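Local coordinates for Sts-2 protein (Mus musculus, PDB 3D4I) that is an acid-dependent phosphatase of the histidine phosphatase superfamily that interferes with CBL-mediated down-regulation of receptor tyrosine kinases and promotes accumulation of activated receptors such as the T-cell receptor, at residues A[122-130]-A[167-178]. Sequence-based numbering, arbitrary orientation.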
ATOM      1  N   GLU A 122     -23.874  -6.038   9.025  1.00 20.77           N
ATOM      2  CA  GLU A 122     -24.619  -7.283   8.911  1.00 20.83           C
ATOM      3  C   GLU A 122     -23.812  -8.443   9.480  1.00 20.06           C
ATOM      4  O   GLU A 122     -22.965  -9.007   8.794  1.00 20.31           O
ATOM      5  CB  GLU A 122     -25.000  -7.566   7.444  1.00 20.06           C
ATOM      6  CG  GLU A 122     -25.814  -8.884   7.227  1.00 21.13           C
ATOM      7  CD  GLU A 122     -27.038  -8.988   8.147  1.00 21.89           C
ATOM      8  OE1 GLU A 122     -27.950  -8.173   7.973  1.00 21.10           O
ATOM      9  OE2 GLU A 122     -27.082  -9.879   9.039  1.00 21.31           O
ATOM     10  N   PRO A 123     -24.059  -8.808  10.743  1.00 20.36           N
ATOM     11  CA  PRO A 123     -23.428 -10.028  11.259  1.00 20.48           C
ATOM     12  C   PRO A 123     -23.707 -11.304  10.479  1.00 20.21           C
ATOM     13  O   PRO A 123     -22.944 -12.249  10.596  1.00 20.99           O
ATOM     14  CB  PRO A 123     -23.986 -10.135  12.684  1.00 20.13           C
ATOM     15  CG  PRO A 123     -24.243  -8.723  13.051  1.00 20.07           C
ATOM     16  CD  PRO A 123     -24.820  -8.114  11.799  1.00 20.27           C
ATOM     17  N   GLY A 124     -24.774 -11.345   9.688  1.00 19.53           N
ATOM     18  CA  GLY A 124     -25.047 -12.516   8.854  1.00 18.78           C
ATOM     19  C   GLY A 124     -23.993 -12.771   7.775  1.00 19.29           C
ATOM     20  O   GLY A 124     -23.959 -13.859   7.190  1.00 17.62           O
ATOM     21  N   ILE A 125     -23.118 -11.794   7.534  1.00 18.70           N
ATOM     22  CA  ILE A 125     -21.982 -11.999   6.613  1.00 19.49           C
ATOM     23  C   ILE A 125     -20.633 -11.995   7.341  1.00 19.75           C
ATOM     24  O   ILE A 125     -19.591 -11.832   6.715  1.00 17.98           O
ATOM     25  CB  ILE A 125     -21.981 -10.989   5.389  1.00 19.59           C
ATOM     26  CG1 ILE A 125     -21.770  -9.533   5.854  1.00 20.39           C
ATOM     27  CG2 ILE A 125     -23.265 -11.195   4.547  1.00 20.95           C
ATOM     28  CD1 ILE A 125     -21.795  -8.432   4.720  1.00 19.17           C
ATOM     29  N   PHE A 126     -20.665 -12.185   8.671  1.00 19.43           N
ATOM     30  CA  PHE A 126     -19.447 -12.408   9.435  1.00 19.14           C
ATOM     31  C   PHE A 126     -18.787 -13.725   9.008  1.00 19.30           C
ATOM     32  O   PHE A 126     -19.411 -14.561   8.338  1.00 18.79           O
ATOM     33  CB  PHE A 126     -19.753 -12.414  10.934  1.00 19.68           C
ATOM     34  CG  PHE A 126     -18.528 -12.518  11.809  1.00 18.97           C
ATOM     35  CD1 PHE A 126     -17.580 -11.498  11.835  1.00 20.51           C
ATOM     36  CD2 PHE A 126     -18.346 -13.621  12.621  1.00 19.80           C
ATOM     37  CE1 PHE A 126     -16.452 -11.592  12.642  1.00 20.64           C
ATOM     38  CE2 PHE A 126     -17.231 -13.731  13.439  1.00 19.21           C
ATOM     39  CZ  PHE A 126     -16.284 -12.697  13.460  1.00 19.95           C
ATOM     40  N   GLU A 127     -17.521 -13.899   9.382  1.00 18.73           N
ATOM     41  CA  GLU A 127     -16.786 -15.132   9.124  1.00 19.82           C
ATOM     42  C   GLU A 127     -17.489 -16.349   9.732  1.00 20.21           C
ATOM     43  O   GLU A 127     -18.218 -16.222  10.717  1.00 20.59           O
ATOM     44  CB  GLU A 127     -15.357 -14.976   9.709  1.00 20.11           C
ATOM     45  CG  GLU A 127     -14.403 -16.146   9.492  1.00 20.57           C
ATOM     46  CD  GLU A 127     -14.086 -16.361   8.028  1.00 19.73           C
ATOM     47  OE1 GLU A 127     -14.859 -17.067   7.370  1.00 19.81           O
ATOM     48  OE2 GLU A 127     -13.063 -15.817   7.538  1.00 22.01           O
ATOM     49  N   TRP A 128     -17.296 -17.525   9.137  1.00 20.52           N
ATOM     50  CA  TRP A 128     -17.724 -18.786   9.752  1.00 20.63           C
ATOM     51  C   TRP A 128     -17.123 -18.888  11.151  1.00 21.13           C
ATOM     52  O   TRP A 128     -15.912 -18.745  11.297  1.00 20.08           O
ATOM     53  CB  TRP A 128     -17.254 -19.964   8.885  1.00 20.49           C
ATOM     54  CG  TRP A 128     -17.683 -21.370   9.347  1.00 19.43           C
ATOM     55  CD1 TRP A 128     -18.684 -21.696  10.212  1.00 20.93           C
ATOM     56  CD2 TRP A 128     -17.152 -22.608   8.869  1.00 20.74           C
ATOM     57  NE1 TRP A 128     -18.783 -23.066  10.337  1.00 19.37           N
ATOM     58  CE2 TRP A 128     -17.858 -23.649   9.513  1.00 21.29           C
ATOM     59  CE3 TRP A 128     -16.129 -22.943   7.964  1.00 21.20           C
ATOM     60  CZ2 TRP A 128     -17.556 -25.004   9.306  1.00 22.13           C
ATOM     61  CZ3 TRP A 128     -15.843 -24.309   7.747  1.00 21.48           C
ATOM     62  CH2 TRP A 128     -16.553 -25.306   8.409  1.00 20.97           C
ATOM     63  N   MET A 129     -17.964 -19.148  12.166  1.00 21.59           N
ATOM     64  CA  MET A 129     -17.531 -19.117  13.586  1.00 22.56           C
ATOM     65  C   MET A 129     -16.475 -20.151  13.917  1.00 23.20           C
ATOM     66  O   MET A 129     -15.705 -19.976  14.855  1.00 23.89           O
ATOM     67  CB  MET A 129     -18.735 -19.275  14.539  1.00 23.07           C
ATOM     68  CG  MET A 129     -19.753 -18.134  14.442  1.00 23.62           C
ATOM     69  SD  MET A 129     -19.088 -16.592  15.110  1.00 26.96           S
ATOM     70  CE  MET A 129     -19.043 -17.043  16.865  1.00 28.12           C
ATOM     71  N   LYS A 130     -16.464 -21.232  13.144  1.00 24.12           N
ATOM     72  CA  LYS A 130     -15.425 -22.253  13.182  1.00 24.35           C
ATOM     73  C   LYS A 130     -14.021 -21.650  13.132  1.00 24.11           C
ATOM     74  O   LYS A 130     -13.100 -22.204  13.723  1.00 23.86           O
ATOM     75  CB  LYS A 130     -15.606 -23.183  11.975  1.00 25.00           C
ATOM     76  CG  LYS A 130     -14.569 -24.304  11.814  1.00 26.68           C
ATOM     77  CD  LYS A 130     -14.813 -25.424  12.793  1.00 30.10           C
ATOM     78  CE  LYS A 130     -15.988 -26.290  12.374  1.00 30.80           C
ATOM     79  NZ  LYS A 130     -16.229 -27.379  13.380  1.00 33.65           N
ATOM     80  N   MET A 167     -23.698 -18.335  16.360  1.00 29.24           N
ATOM     81  CA  MET A 167     -23.436 -19.482  17.221  1.00 31.12           C
ATOM     82  C   MET A 167     -21.995 -19.958  17.098  1.00 30.82           C
ATOM     83  O   MET A 167     -21.559 -20.312  16.010  1.00 30.62           O
ATOM     84  CB  MET A 167     -24.392 -20.635  16.894  1.00 32.09           C
ATOM     85  CG  MET A 167     -25.864 -20.352  17.186  1.00 35.02           C
ATOM     86  SD  MET A 167     -26.086 -19.905  18.919  1.00 43.24           S
ATOM     87  CE  MET A 167     -27.738 -19.184  18.885  1.00 38.97           C
ATOM     88  N   PRO A 168     -21.258 -20.005  18.224  1.00 30.95           N
ATOM     89  CA  PRO A 168     -19.865 -20.453  18.169  1.00 31.04           C
ATOM     90  C   PRO A 168     -19.688 -21.851  17.555  1.00 30.39           C
ATOM     91  O   PRO A 168     -18.640 -22.135  16.964  1.00 30.21           O
ATOM     92  CB  PRO A 168     -19.445 -20.459  19.637  1.00 31.26           C
ATOM     93  CG  PRO A 168     -20.325 -19.444  20.260  1.00 31.67           C
ATOM     94  CD  PRO A 168     -21.652 -19.650  19.595  1.00 31.39           C
ATOM     95  N   ALA A 169     -20.698 -22.708  17.704  1.00 29.44           N
ATOM     96  CA  ALA A 169     -20.628 -24.071  17.168  1.00 28.02           C
ATOM     97  C   ALA A 169     -21.322 -24.253  15.803  1.00 27.29           C
ATOM     98  O   ALA A 169     -21.549 -25.392  15.371  1.00 26.47           O
ATOM     99  CB  ALA A 169     -21.171 -25.081  18.200  1.00 28.86           C
ATOM    100  N   GLU A 170     -21.651 -23.160  15.107  1.00 25.84           N
ATOM    101  CA  GLU A 170     -22.334 -23.318  13.821  1.00 24.36           C
ATOM    102  C   GLU A 170     -21.527 -24.235  12.912  1.00 23.68           C
ATOM    103  O   GLU A 170     -20.310 -24.101  12.791  1.00 23.54           O
ATOM    104  CB  GLU A 170     -22.682 -21.986  13.128  1.00 25.21           C
ATOM    105  CG  GLU A 170     -21.504 -21.074  12.886  1.00 24.27           C
ATOM    106  CD  GLU A 170     -21.764 -19.953  11.878  1.00 23.77           C
ATOM    107  OE1 GLU A 170     -22.928 -19.631  11.535  1.00 22.54           O
ATOM    108  OE2 GLU A 170     -20.759 -19.363  11.460  1.00 20.24           O
ATOM    109  N   SER A 171     -22.218 -25.195  12.314  1.00 23.12           N
ATOM    110  CA  SER A 171     -21.618 -26.110  11.358  1.00 23.46           C
ATOM    111  C   SER A 171     -21.459 -25.396  10.031  1.00 23.57           C
ATOM    112  O   SER A 171     -21.977 -24.290   9.849  1.00 23.36           O
ATOM    113  CB  SER A 171     -22.518 -27.319  11.159  1.00 23.78           C
ATOM    114  OG  SER A 171     -23.759 -26.913  10.589  1.00 22.70           O
ATOM    115  N   TYR A 172     -20.761 -26.040   9.097  1.00 24.03           N
ATOM    116  CA  TYR A 172     -20.650 -25.519   7.736  1.00 23.99           C
ATOM    117  C   TYR A 172     -22.027 -25.340   7.106  1.00 24.23           C
ATOM    118  O   TYR A 172     -22.312 -24.280   6.539  1.00 23.47           O
ATOM    119  CB  TYR A 172     -19.745 -26.401   6.866  1.00 23.50           C
ATOM    120  CG  TYR A 172     -19.698 -25.989   5.412  1.00 23.17           C
ATOM    121  CD1 TYR A 172     -19.030 -24.828   5.012  1.00 23.11           C
ATOM    122  CD2 TYR A 172     -20.323 -26.761   4.431  1.00 22.67           C
ATOM    123  CE1 TYR A 172     -18.993 -24.445   3.666  1.00 22.67           C
ATOM    124  CE2 TYR A 172     -20.295 -26.376   3.080  1.00 23.26           C
ATOM    125  CZ  TYR A 172     -19.632 -25.233   2.711  1.00 22.05           C
ATOM    126  OH  TYR A 172     -19.600 -24.876   1.383  1.00 22.49           O
ATOM    127  N   ASP A 173     -22.875 -26.364   7.217  1.00 24.52           N
ATOM    128  CA  ASP A 173     -24.254 -26.294   6.703  1.00 25.26           C
ATOM    129  C   ASP A 173     -25.050 -25.108   7.267  1.00 24.51           C
ATOM    130  O   ASP A 173     -25.772 -24.418   6.532  1.00 24.85           O
ATOM    131  CB  ASP A 173     -25.020 -27.615   6.921  1.00 25.43           C
ATOM    132  CG  ASP A 173     -24.510 -28.754   6.035  1.00 28.16           C
ATOM    133  OD1 ASP A 173     -23.905 -28.505   4.965  1.00 31.58           O
ATOM    134  OD2 ASP A 173     -24.716 -29.928   6.414  1.00 31.53           O
ATOM    135  N   GLN A 174     -24.914 -24.881   8.569  1.00 24.14           N
ATOM    136  CA  GLN A 174     -25.576 -23.754   9.230  1.00 23.45           C
ATOM    137  C   GLN A 174     -25.018 -22.419   8.773  1.00 22.93           C
ATOM    138  O   GLN A 174     -25.795 -21.459   8.524  1.00 21.57           O
ATOM    139  CB  GLN A 174     -25.463 -23.884  10.739  1.00 23.80           C
ATOM    140  CG  GLN A 174     -26.430 -24.929  11.280  1.00 25.21           C
ATOM    141  CD  GLN A 174     -26.202 -25.265  12.725  1.00 27.90           C
ATOM    142  OE1 GLN A 174     -25.096 -25.139  13.234  1.00 27.66           O
ATOM    143  NE2 GLN A 174     -27.260 -25.716  13.402  1.00 29.55           N
ATOM    144  N   TYR A 175     -23.681 -22.364   8.670  1.00 22.11           N
ATOM    145  CA  TYR A 175     -22.982 -21.183   8.125  1.00 21.65           C
ATOM    146  C   TYR A 175     -23.481 -20.806   6.724  1.00 21.73           C
ATOM    147  O   TYR A 175     -23.855 -19.656   6.484  1.00 21.84           O
ATOM    148  CB  TYR A 175     -21.453 -21.404   8.107  1.00 21.07           C
ATOM    149  CG  TYR A 175     -20.734 -20.392   7.233  1.00 20.50           C
ATOM    150  CD1 TYR A 175     -20.601 -19.074   7.640  1.00 18.73           C
ATOM    151  CD2 TYR A 175     -20.219 -20.757   5.984  1.00 19.32           C
ATOM    152  CE1 TYR A 175     -19.965 -18.138   6.839  1.00 20.24           C
ATOM    153  CE2 TYR A 175     -19.590 -19.826   5.167  1.00 19.39           C
ATOM    154  CZ  TYR A 175     -19.457 -18.520   5.607  1.00 20.00           C
ATOM    155  OH  TYR A 175     -18.855 -17.571   4.813  1.00 20.73           O
ATOM    156  N   VAL A 176     -23.443 -21.756   5.787  1.00 21.89           N
ATOM    157  CA  VAL A 176     -23.863 -21.452   4.406  1.00 22.33           C
ATOM    158  C   VAL A 176     -25.341 -21.036   4.339  1.00 22.51           C
ATOM    159  O   VAL A 176     -25.722 -20.165   3.539  1.00 22.44           O
ATOM    160  CB  VAL A 176     -23.520 -22.590   3.377  1.00 22.57           C
ATOM    161  CG1 VAL A 176     -22.001 -22.776   3.289  1.00 21.71           C
ATOM    162  CG2 VAL A 176     -24.200 -23.900   3.727  1.00 22.31           C
ATOM    163  N   GLU A 177     -26.150 -21.639   5.206  1.00 22.84           N
ATOM    164  CA  GLU A 177     -27.573 -21.304   5.300  1.00 23.17           C
ATOM    165  C   GLU A 177     -27.781 -19.879   5.789  1.00 22.09           C
ATOM    166  O   GLU A 177     -28.533 -19.152   5.166  1.00 22.04           O
ATOM    167  CB  GLU A 177     -28.349 -22.316   6.161  1.00 23.32           C
ATOM    168  CG  GLU A 177     -29.870 -22.025   6.265  1.00 27.66           C
ATOM    169  CD  GLU A 177     -30.595 -21.965   4.920  1.00 31.83           C
ATOM    170  OE1 GLU A 177     -30.028 -22.366   3.864  1.00 32.96           O
ATOM    171  OE2 GLU A 177     -31.755 -21.504   4.922  1.00 35.68           O
ATOM    172  N   ARG A 178     -27.094 -19.454   6.856  1.00 21.49           N
ATOM    173  CA  ARG A 178     -27.273 -18.053   7.314  1.00 21.68           C
ATOM    174  C   ARG A 178     -26.730 -16.994   6.346  1.00 21.17           C
ATOM    175  O   ARG A 178     -27.221 -15.860   6.319  1.00 21.41           O
ATOM    176  CB  ARG A 178     -26.798 -17.811   8.759  1.00 21.99           C
ATOM    177  CG  ARG A 178     -25.349 -18.126   9.065  1.00 23.47           C
ATOM    178  CD  ARG A 178     -24.441 -16.888   8.962  1.00 24.24           C
ATOM    179  NE  ARG A 178     -23.204 -17.105   9.720  1.00 23.52           N
ATOM    180  CZ  ARG A 178     -22.074 -16.430   9.555  1.00 20.03           C
ATOM    181  NH1 ARG A 178     -21.984 -15.469   8.637  1.00 18.07           N
ATOM    182  NH2 ARG A 178     -21.028 -16.733  10.314  1.00 17.69           N
TER
HETATM  183  O   HOH W   1     -18.326 -15.014   5.537  1.00 21.31           O
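Arg178, on helix 172-187 of the histidine phosphatase (phosphoglycerate mutase-like) domain, reaches into the loop following strand 119-121 and gathers three of the loop's backbone carbonyls. Arg178 NH1 donates to Gly124 O (2.9 Å), approaching from above the carbonyl plane, and, in a straighter bond, to Phe126 O (2.7 Å, N-H...O 163°); NH2 takes Glu127 O. All three oxygens lie near the guanidinium plane, while Tyr175 CD1 covers one face of the group. Glu170 fixes the guanidinium rotation side-on: OE1 accepts from NE through its syn lone pair, and OE2 forms the salt bridge with NH2. Glu170 OE2 also accepts Met129 N (2.9 Å) on its anti lone pair, so one carboxylate both orients the arginine and holds the loop. In the aromatic cluster of Trp128, Tyr172 and Tyr175, the indole lies against the start of the helix, CG anti to the backbone N (chi1 -177°); Tyr172 turns its edge to one indole face, and Lys130 CB covers the opposite one. Trp128 CB sits over the Tyr175 ring, 3.8 Å from its centroid. Just ahead of the Ser171-Gln174 capping box, Trp128 NE1 donates to Glu170 O at 3.1 Å. Water 1 links Phe126 O to Tyr175 OH, which also bonds Ser208 OG.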